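HAD family phosphatase (Pseudomonas syringae pv. tomato, PDB 2ODA) is a haloacid dehalogenase-superfamily protein of a Pseudomonas-specific subfamily, probably acting as a phosphatase or related hydrolase, though its exact substrate is unsettled. Local coordinates at residues L183-I186 with A187-S191. Numbering follows the deposited sequence.
Sequences LADI and ALRRS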
# COMPACT_ATOMS: atom_id res chain seq x y z
N LEU B 183 8.17 18.08 -6.52
CA LEU B 183 8.34 16.71 -7.05
C LEU B 183 9.75 16.46 -7.51
O LEU B 183 10.30 15.40 -7.23
CB LEU B 183 7.34 16.41 -8.18
CG LEU B 183 5.86 16.28 -7.78
CD1 LEU B 183 4.97 16.32 -9.02
CD2 LEU B 183 5.63 14.99 -6.99
N ALA B 184 10.36 17.42 -8.21
CA ALA B 184 11.75 17.25 -8.68
C ALA B 184 12.71 17.04 -7.51
O ALA B 184 13.63 16.21 -7.59
CB ALA B 184 12.19 18.45 -9.56
N ASP B 185 12.48 17.75 -6.41
CA ASP B 185 13.35 17.59 -5.23
C ASP B 185 13.11 16.25 -4.52
O ASP B 185 14.06 15.64 -4.02
CB ASP B 185 13.23 18.79 -4.28
CG ASP B 185 14.52 19.06 -3.53
OD1 ASP B 185 15.58 19.17 -4.21
OD2 ASP B 185 14.48 19.10 -2.29
N ILE B 186 11.87 15.77 -4.49
CA ILE B 186 11.60 14.41 -3.98
C ILE B 186 12.28 13.35 -4.86
O ILE B 186 12.83 12.35 -4.35
CB ILE B 186 10.10 14.16 -3.78
CG1 ILE B 186 9.61 14.96 -2.54
CG2 ILE B 186 9.80 12.64 -3.64
CD1 ILE B 186 8.04 15.06 -2.40
N ALA B 187 12.27 13.56 -6.17
CA ALA B 187 12.93 12.60 -7.08
C ALA B 187 14.43 12.51 -6.76
O ALA B 187 14.99 11.41 -6.75
CB ALA B 187 12.69 12.99 -8.54
N LEU B 188 15.06 13.66 -6.50
CA LEU B 188 16.46 13.75 -6.09
C LEU B 188 16.70 13.03 -4.77
O LEU B 188 17.62 12.22 -4.67
CB LEU B 188 16.92 15.22 -5.99
CG LEU B 188 18.40 15.58 -5.72
CD1 LEU B 188 19.40 14.93 -6.73
CD2 LEU B 188 18.59 17.13 -5.69
N ARG B 189 15.87 13.31 -3.77
CA ARG B 189 15.91 12.53 -2.50
C ARG B 189 15.82 11.00 -2.73
O ARG B 189 16.63 10.23 -2.19
CB ARG B 189 14.85 13.01 -1.50
CG ARG B 189 15.18 14.36 -0.91
CD ARG B 189 13.96 15.13 -0.41
NE ARG B 189 13.30 14.42 0.68
CZ ARG B 189 12.27 14.89 1.37
NH1 ARG B 189 11.81 16.10 1.12
NH2 ARG B 189 11.73 14.15 2.35
N ARG B 190 14.90 10.59 -3.59
CA ARG B 190 14.75 9.17 -3.97
C ARG B 190 16.01 8.62 -4.61
O ARG B 190 16.40 7.47 -4.35
CB ARG B 190 13.56 8.98 -4.91
CG ARG B 190 12.20 9.13 -4.20
CD ARG B 190 11.04 8.95 -5.15
NE ARG B 190 11.03 7.63 -5.78
CZ ARG B 190 10.47 7.37 -6.96
NH1 ARG B 190 9.83 8.33 -7.61
NH2 ARG B 190 10.52 6.16 -7.48
N SER B 191 16.66 9.44 -5.45
CA SER B 191 17.88 9.05 -6.14
C SER B 191 19.00 8.78 -5.13
O SER B 191 19.91 7.99 -5.40
CB SER B 191 18.29 10.12 -7.18
OG SER B 191 19.01 11.20 -6.58
O HOH W 1 12.58 18.35 -0.64
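D185 and R189 meet one turn apart near the end of helix 179-191, the last helix of this HAD-type alpha/beta domain. R189 starts with CB 3.6 Å from I186 O. CG, anti to the carbonyl carbon (chi1 -71°), passes 3.5 Å from D185 O, the same oxygen that accepts the nearly straight R189 N bond, and CD stays close to it. A bend at chi3 (63°) then turns the guanidinium back along the helix. NE forms a salt bridge with E194, and NH1 hydrogen-bonds to H170 O. NH1 also donates, at the guanidinium edge and in its plane, to a water 3.0 Å away; that water donates a hydrogen bond to D185 OD2 (2.6 Å). I186 CG1 lies obliquely to the guanidinium, 4.4 Å from NH1, while its side chain packs on W127 and I129. R190 lays CG 3.3 Å from I186 O before its NH1 reaches T5 O. At the last turn, S191 OG donates in plane to a lone pair of L188 O (2.6 Å). With D185 OD2 and R189 NH1 5.3 Å apart, E194 and H170 O hold the guanidinium directly; D185 is a water-mediated second-shell partner, its pull probably small.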